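Local structure of salmonella typhimurium DB7155 bacteriophage DET7 tailspike (Bacteriophage, 2V5I) at residues 43-48 with 66-71. The protein binds and probably hydrolyses the O-antigen polysaccharide of its Salmonella host, serving as the receptor-binding tailspike of the phage. Sequence-based numbering, arbitrary orientation.
Sequences DINYNF and KAKFIG
Y46 and N47 pair in parallel with F69 and I70, and the two segments run only 10° apart. Three backbone hydrogen bonds join them: Y46 N to K68 O, I70 N to Y46 O, and F48 N to I70 O at 2.8 Å. N45 continues the pairing with its side chain. Its CG lies beside its own backbone N, which brings OD1 to K68 N at 2.9 Å. That bond is fairly straight (161° at the hydrogen), but the donor lies out of the plane of the N45 carboxamide. The A67 methyl packs against the I44 carbonyl carbon, with A67 CB 3.3 Å from I44 C. Further back, one water donates to both D43 O and K66 O.

N47 and I70 lie side by side, with N47 OD1 3.7 Å from I70 CB. On the other face, Y46 CB meets the edge of the F69 ring at CD1. F48 CG sits between its backbone N and carbonyl carbon (chi1 68°), which lays the ring beside I70 and G71. One ring face receives G71 CA in a CH-pi contact, 3.8 Å from the centroid.

These are neighbouring rungs near the N-terminal end of the parallel beta-helix. F48 and F69 both pack on L75 and M91. K68 forms a salt bridge with E92, and Y46 OH hydrogen-bonds to E52. K66 forms a salt bridge with D38 of the second subunit, while strand 85-92 continues the stack beyond 69-70.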
loop_
_atom_site.group_PDB
_atom_site.type_symbol
_atom_site.label_atom_id
_atom_site.label_comp_id
_atom_site.label_asym_id
_atom_site.label_seq_id
_atom_site.Cartn_x
_atom_site.Cartn_y
_atom_site.Cartn_z
ATOM N N ASP A 43 18.876 -38.404 3.593
ATOM C CA ASP A 43 17.787 -39.258 3.999
ATOM C C ASP A 43 17.840 -39.691 5.486
ATOM O O ASP A 43 16.837 -40.182 6.031
ATOM C CB ASP A 43 17.637 -40.464 3.069
ATOM C CG ASP A 43 18.855 -41.380 3.001
ATOM O OD1 ASP A 43 19.991 -40.950 3.238
ATOM O OD2 ASP A 43 18.638 -42.598 2.682
ATOM N N ILE A 44 18.959 -39.379 6.145
ATOM C CA ILE A 44 19.191 -39.695 7.535
ATOM C C ILE A 44 19.828 -38.489 8.189
ATOM O O ILE A 44 20.480 -37.701 7.513
ATOM C CB ILE A 44 20.078 -40.952 7.718
ATOM C CG1 ILE A 44 21.426 -40.818 7.006
ATOM C CG2 ILE A 44 19.350 -42.186 7.211
ATOM C CD1 ILE A 44 22.482 -41.820 7.607
ATOM N N ASN A 45 19.571 -38.305 9.483
ATOM C CA ASN A 45 20.209 -37.227 10.204
ATOM C C ASN A 45 21.733 -37.376 10.121
ATOM O O ASN A 45 22.260 -38.494 10.195
ATOM C CB ASN A 45 19.802 -37.179 11.672
ATOM C CG ASN A 45 18.386 -36.711 11.894
ATOM O OD1 ASN A 45 17.717 -36.136 11.017
ATOM N ND2 ASN A 45 17.894 -36.956 13.104
ATOM N N TYR A 46 22.424 -36.237 10.071
ATOM C CA TYR A 46 23.868 -36.192 9.977
ATOM C C TYR A 46 24.406 -35.266 11.028
ATOM O O TYR A 46 24.075 -34.090 11.056
ATOM C CB TYR A 46 24.335 -35.711 8.623
ATOM C CG TYR A 46 25.833 -35.818 8.430
ATOM C CD1 TYR A 46 26.444 -37.056 8.217
ATOM C CD2 TYR A 46 26.642 -34.699 8.475
ATOM C CE1 TYR A 46 27.791 -37.171 7.977
ATOM C CE2 TYR A 46 28.009 -34.802 8.268
ATOM C CZ TYR A 46 28.578 -36.062 8.053
ATOM O OH TYR A 46 29.935 -36.178 7.773
ATOM N N ASN A 47 25.180 -35.850 11.954
ATOM C CA ASN A 47 25.800 -35.123 13.043
ATOM C C ASN A 47 27.185 -34.644 12.630
ATOM O O ASN A 47 28.086 -35.472 12.384
ATOM C CB ASN A 47 25.842 -36.083 14.258
ATOM C CG ASN A 47 24.412 -36.565 14.653
ATOM O OD1 ASN A 47 23.756 -35.897 15.433
ATOM N ND2 ASN A 47 23.914 -37.693 14.039
ATOM N N PHE A 48 27.346 -33.323 12.442
ATOM C CA PHE A 48 28.613 -32.758 11.923
ATOM C C PHE A 48 29.474 -32.185 13.045
ATOM O O PHE A 48 28.989 -31.860 14.120
ATOM C CB PHE A 48 28.350 -31.721 10.802
ATOM C CG PHE A 48 27.676 -30.455 11.266
ATOM C CD1 PHE A 48 26.296 -30.353 11.331
ATOM C CD2 PHE A 48 28.426 -29.354 11.686
ATOM C CE1 PHE A 48 25.692 -29.196 11.762
ATOM C CE2 PHE A 48 27.824 -28.208 12.118
ATOM C CZ PHE A 48 26.445 -28.124 12.196
ATOM N N LYS A 66 15.706 -34.530 3.579
ATOM C CA LYS A 66 14.574 -35.156 4.276
ATOM C C LYS A 66 15.009 -35.617 5.675
ATOM O O LYS A 66 14.503 -36.591 6.219
ATOM C CB LYS A 66 14.022 -36.341 3.440
ATOM C CG LYS A 66 13.447 -35.873 2.080
ATOM C CD LYS A 66 12.676 -36.933 1.322
ATOM C CE LYS A 66 12.040 -36.362 0.048
ATOM N NZ LYS A 66 11.127 -37.365 -0.657
ATOM N N ALA A 67 15.928 -34.860 6.256
ATOM C CA ALA A 67 16.516 -35.120 7.576
ATOM C C ALA A 67 17.341 -33.899 7.974
ATOM O O ALA A 67 17.378 -32.912 7.205
ATOM C CB ALA A 67 17.348 -36.379 7.570
ATOM N N LYS A 68 17.961 -33.924 9.147
ATOM C CA LYS A 68 18.595 -32.750 9.756
ATOM C C LYS A 68 20.103 -32.827 9.747
ATOM O O LYS A 68 20.655 -33.922 9.839
ATOM C CB LYS A 68 18.168 -32.601 11.192
ATOM C CG LYS A 68 16.681 -32.585 11.431
ATOM C CD LYS A 68 16.377 -32.502 12.929
ATOM C CE LYS A 68 14.896 -32.371 13.224
ATOM N NZ LYS A 68 14.677 -32.005 14.678
ATOM N N PHE A 69 20.732 -31.646 9.726
ATOM C CA PHE A 69 22.152 -31.478 10.010
ATOM C C PHE A 69 22.275 -30.951 11.446
ATOM O O PHE A 69 21.797 -29.861 11.756
ATOM C CB PHE A 69 22.850 -30.474 9.079
ATOM C CG PHE A 69 22.910 -30.905 7.641
ATOM C CD1 PHE A 69 23.570 -32.073 7.269
ATOM C CD2 PHE A 69 22.425 -30.077 6.637
ATOM C CE1 PHE A 69 23.639 -32.466 5.910
ATOM C CE2 PHE A 69 22.468 -30.495 5.277
ATOM C CZ PHE A 69 23.075 -31.664 4.926
ATOM N N ILE A 70 22.883 -31.760 12.323
ATOM C CA ILE A 70 22.961 -31.469 13.725
ATOM C C ILE A 70 24.417 -31.255 14.149
ATOM O O ILE A 70 25.281 -32.123 13.942
ATOM C CB ILE A 70 22.331 -32.633 14.556
ATOM C CG1 ILE A 70 20.882 -32.939 14.072
ATOM C CG2 ILE A 70 22.379 -32.328 16.038
ATOM C CD1 ILE A 70 20.322 -34.222 14.568
ATOM N N GLY A 71 24.679 -30.151 14.824
ATOM C CA GLY A 71 26.027 -29.889 15.318
ATOM C C GLY A 71 26.145 -28.499 15.891
ATOM O O GLY A 71 25.277 -27.655 15.638
HETATM O O HOH W 1 14.281 -39.290 5.432
#